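Local coordinates for MHC class I protein (Ginglymostoma cirratum, PDB 6LUP) that probably presents bound peptides at the cell surface for recognition by T cells, as MHC class I molecules do, at residues V33-P44 / W58-E69. Sequence-based numbering, arbitrary orientation.
Sequences VQYDSDRKEMIP and WERETQTLRGWE
The backbone O of K40 is gripped by two nitrogens of R66, side-on. R66 NE lies 3.0 Å from K40 O and R66 NH2 lies 3.1 Å from it. The oxygen sits at the edge of the guanidinium, near its plane. The contact belongs to the MHC class I peptide-binding platform. It joins helix 55-82, one wall of the groove, to the edge of the eight-stranded antiparallel floor. Strand 33-36 runs under helix 58-69 at 43°.

With chi1 at 178°, CG of Y35 points opposite the backbone N, which lays the ring beneath the helix. L65 CB stands over the ring centre, a CH-pi contact at 3.5 Å from the centroid. At the ring edge, Y35 OH donates to E69 OE1 over 2.8 Å, nearly along the C-O axis. E69 OE2 forms a salt bridge with K40 NZ, whose hydrogen bond is weak at 3.3 Å; K40 NZ also donates to S37 O. One carboxylate of the helix thus ties both the strand (Y35) and the following turn (K40).

Two turns before E69, M42 N donates to T62 OG1 at 2.9 Å. That hydroxyl in turn donates to W58 O. M42 CE packs on L65 CD2, and M42 CG lies against E61 CB. E61 OE1 bonds the backbone of the bound peptide, so E61 packs its CB on M42 while its carboxylate faces the groove. W58 NE1 bonds E53 O. The six-membered ring of W58 has P44 CD over one face, a CH-pi contact, while V33 CG1 approaches W58 CZ3 obliquely at 3.7 Å.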
# COMPACT_ATOMS: atom_id res chain seq x y z
N VAL A 33 4.82 3.36 11.13
CA VAL A 33 5.71 4.53 11.17
C VAL A 33 5.75 5.26 9.83
O VAL A 33 5.38 4.72 8.79
CB VAL A 33 7.16 4.18 11.64
CG1 VAL A 33 7.18 3.83 13.12
CG2 VAL A 33 7.78 3.06 10.80
N GLN A 34 6.19 6.51 9.88
CA GLN A 34 6.32 7.36 8.70
C GLN A 34 7.45 8.33 8.93
O GLN A 34 7.70 8.77 10.05
CB GLN A 34 5.01 8.12 8.45
CG GLN A 34 4.96 8.93 7.15
CD GLN A 34 5.51 10.35 7.27
OE1 GLN A 34 5.75 10.85 8.37
NE2 GLN A 34 5.73 10.99 6.13
N TYR A 35 8.14 8.66 7.84
CA TYR A 35 9.13 9.73 7.82
C TYR A 35 9.04 10.46 6.48
O TYR A 35 8.80 9.84 5.44
CB TYR A 35 10.52 9.13 8.01
CG TYR A 35 11.66 10.12 7.95
CD1 TYR A 35 12.16 10.57 6.73
CD2 TYR A 35 12.26 10.58 9.12
CE1 TYR A 35 13.21 11.47 6.68
CE2 TYR A 35 13.31 11.48 9.08
CZ TYR A 35 13.78 11.92 7.85
OH TYR A 35 14.82 12.81 7.79
N ASP A 36 9.22 11.78 6.51
CA ASP A 36 9.39 12.55 5.27
C ASP A 36 10.41 13.68 5.39
O ASP A 36 10.74 14.11 6.50
CB ASP A 36 8.05 13.06 4.70
CG ASP A 36 7.39 14.08 5.59
OD1 ASP A 36 7.91 15.21 5.70
OD2 ASP A 36 6.34 13.76 6.17
N SER A 37 10.87 14.16 4.24
CA SER A 37 11.93 15.17 4.16
C SER A 37 11.50 16.60 4.53
O SER A 37 12.33 17.50 4.56
CB SER A 37 12.55 15.16 2.76
OG SER A 37 11.55 15.12 1.76
N ASP A 38 10.20 16.79 4.79
CA ASP A 38 9.71 18.08 5.29
C ASP A 38 9.80 18.13 6.82
O ASP A 38 10.44 19.03 7.38
CB ASP A 38 8.28 18.35 4.82
CG ASP A 38 8.17 18.48 3.31
OD1 ASP A 38 9.13 18.96 2.66
OD2 ASP A 38 7.11 18.11 2.75
N ARG A 39 9.18 17.16 7.49
CA ARG A 39 9.19 17.10 8.95
C ARG A 39 10.52 16.58 9.50
O ARG A 39 10.92 16.94 10.61
CB ARG A 39 8.04 16.24 9.46
CG ARG A 39 7.63 16.57 10.89
CD ARG A 39 7.02 15.37 11.58
NE ARG A 39 6.93 15.59 13.03
CZ ARG A 39 5.79 15.75 13.70
NH1 ARG A 39 4.62 15.70 13.06
NH2 ARG A 39 5.82 15.95 15.01
N LYS A 40 11.17 15.71 8.73
CA LYS A 40 12.49 15.15 9.05
C LYS A 40 12.57 14.39 10.39
O LYS A 40 13.61 14.37 11.05
CB LYS A 40 13.57 16.24 8.99
CG LYS A 40 13.67 16.96 7.65
CD LYS A 40 14.96 17.78 7.58
CE LYS A 40 14.85 18.92 6.57
NZ LYS A 40 14.79 18.44 5.17
N GLU A 41 11.46 13.76 10.77
CA GLU A 41 11.40 12.93 11.98
C GLU A 41 10.59 11.67 11.72
O GLU A 41 9.60 11.70 10.97
CB GLU A 41 10.78 13.70 13.14
CG GLU A 41 11.63 14.83 13.67
CD GLU A 41 10.92 15.66 14.73
OE1 GLU A 41 9.69 15.86 14.61
OE2 GLU A 41 11.60 16.10 15.69
N MET A 42 11.00 10.56 12.32
CA MET A 42 10.21 9.34 12.27
C MET A 42 9.07 9.47 13.27
O MET A 42 9.30 9.75 14.44
CB MET A 42 11.07 8.12 12.59
CG MET A 42 10.31 6.81 12.48
SD MET A 42 10.01 6.34 10.77
CE MET A 42 11.26 5.08 10.56
N ILE A 43 7.85 9.27 12.80
CA ILE A 43 6.67 9.46 13.66
C ILE A 43 5.78 8.22 13.65
O ILE A 43 5.75 7.48 12.67
CB ILE A 43 5.86 10.71 13.24
CG1 ILE A 43 5.29 10.55 11.82
CG2 ILE A 43 6.71 11.97 13.36
CD1 ILE A 43 4.21 11.56 11.45
N PRO A 44 5.07 7.98 14.77
CA PRO A 44 4.13 6.85 14.82
C PRO A 44 2.88 7.09 13.98
O PRO A 44 2.38 8.22 13.90
CB PRO A 44 3.74 6.77 16.29
CG PRO A 44 4.02 8.12 16.84
CD PRO A 44 5.18 8.66 16.06
N TRP A 58 12.63 6.59 19.01
CA TRP A 58 12.29 7.61 18.03
C TRP A 58 13.48 8.45 17.62
O TRP A 58 13.61 8.84 16.46
CB TRP A 58 11.13 8.47 18.53
CG TRP A 58 9.94 7.62 18.79
CD1 TRP A 58 9.47 7.21 20.00
CD2 TRP A 58 9.10 7.02 17.81
NE1 TRP A 58 8.38 6.40 19.84
CE2 TRP A 58 8.12 6.27 18.49
CE3 TRP A 58 9.06 7.06 16.41
CZ2 TRP A 58 7.12 5.56 17.83
CZ3 TRP A 58 8.06 6.35 15.74
CH2 TRP A 58 7.11 5.61 16.46
N GLU A 59 14.37 8.69 18.58
CA GLU A 59 15.61 9.40 18.31
C GLU A 59 16.47 8.63 17.30
O GLU A 59 16.93 9.20 16.32
CB GLU A 59 16.37 9.65 19.61
CG GLU A 59 15.76 10.77 20.44
CD GLU A 59 15.98 10.61 21.94
OE1 GLU A 59 15.24 11.27 22.71
OE2 GLU A 59 16.87 9.83 22.35
N ARG A 60 16.64 7.33 17.53
CA ARG A 60 17.46 6.51 16.64
C ARG A 60 16.82 6.32 15.27
O ARG A 60 17.50 6.42 14.24
CB ARG A 60 17.77 5.15 17.26
CG ARG A 60 18.62 4.26 16.36
CD ARG A 60 18.39 2.79 16.65
NE ARG A 60 16.97 2.44 16.71
CZ ARG A 60 16.31 2.12 17.82
NH1 ARG A 60 16.95 2.08 19.00
NH2 ARG A 60 15.02 1.82 17.76
N GLU A 61 15.52 6.03 15.24
CA GLU A 61 14.82 5.84 13.97
C GLU A 61 14.87 7.10 13.10
O GLU A 61 15.01 7.02 11.88
CB GLU A 61 13.38 5.36 14.17
CG GLU A 61 13.23 3.98 14.78
CD GLU A 61 14.04 2.92 14.06
OE1 GLU A 61 13.64 2.51 12.94
OE2 GLU A 61 15.08 2.48 14.62
N THR A 62 14.77 8.26 13.74
CA THR A 62 14.86 9.54 13.04
C THR A 62 16.25 9.71 12.42
O THR A 62 16.37 10.07 11.25
CB THR A 62 14.50 10.72 13.98
OG1 THR A 62 13.10 10.68 14.28
CG2 THR A 62 14.81 12.05 13.32
N GLN A 63 17.28 9.42 13.21
CA GLN A 63 18.67 9.53 12.74
C GLN A 63 18.97 8.61 11.55
O GLN A 63 19.64 9.03 10.59
CB GLN A 63 19.64 9.25 13.89
CG GLN A 63 21.11 9.30 13.50
CD GLN A 63 21.56 10.69 13.07
OE1 GLN A 63 21.41 11.66 13.82
NE2 GLN A 63 22.12 10.80 11.88
N THR A 64 18.47 7.38 11.61
CA THR A 64 18.65 6.41 10.54
C THR A 64 18.09 6.97 9.23
O THR A 64 18.76 6.95 8.18
CB THR A 64 17.93 5.08 10.89
OG1 THR A 64 18.51 4.53 12.08
CG2 THR A 64 18.03 4.08 9.75
N LEU A 65 16.87 7.48 9.30
CA LEU A 65 16.18 7.99 8.12
C LEU A 65 16.82 9.28 7.62
O LEU A 65 16.80 9.56 6.42
CB LEU A 65 14.69 8.16 8.40
CG LEU A 65 13.76 6.97 8.09
CD1 LEU A 65 13.62 6.75 6.59
CD2 LEU A 65 14.24 5.68 8.75
N ARG A 66 17.41 10.04 8.54
CA ARG A 66 18.16 11.23 8.17
C ARG A 66 19.39 10.89 7.33
O ARG A 66 19.79 11.68 6.49
CB ARG A 66 18.55 12.05 9.39
CG ARG A 66 17.43 12.98 9.83
CD ARG A 66 17.65 13.47 11.24
NE ARG A 66 16.53 14.29 11.69
CZ ARG A 66 16.60 15.17 12.68
NH1 ARG A 66 17.75 15.37 13.33
NH2 ARG A 66 15.53 15.87 13.02
N GLY A 67 19.96 9.71 7.56
CA GLY A 67 21.06 9.21 6.74
C GLY A 67 20.58 8.78 5.37
O GLY A 67 21.27 9.00 4.36
N TRP A 68 19.40 8.17 5.32
CA TRP A 68 18.82 7.71 4.06
C TRP A 68 18.39 8.87 3.16
O TRP A 68 18.43 8.75 1.94
CB TRP A 68 17.61 6.80 4.32
CG TRP A 68 17.95 5.39 4.73
CD1 TRP A 68 17.72 4.82 5.96
CD2 TRP A 68 18.54 4.36 3.92
NE1 TRP A 68 18.15 3.51 5.96
CE2 TRP A 68 18.66 3.20 4.73
CE3 TRP A 68 19.00 4.31 2.60
CZ2 TRP A 68 19.20 2.01 4.26
CZ3 TRP A 68 19.55 3.12 2.13
CH2 TRP A 68 19.64 1.99 2.96
N GLU A 69 17.98 9.98 3.77
CA GLU A 69 17.38 11.11 3.04
C GLU A 69 18.29 11.71 1.95
O GLU A 69 17.87 11.78 0.79
CB GLU A 69 16.88 12.19 4.00
CG GLU A 69 16.23 13.38 3.30
CD GLU A 69 15.80 14.48 4.26
OE1 GLU A 69 15.54 14.20 5.45
OE2 GLU A 69 15.71 15.64 3.80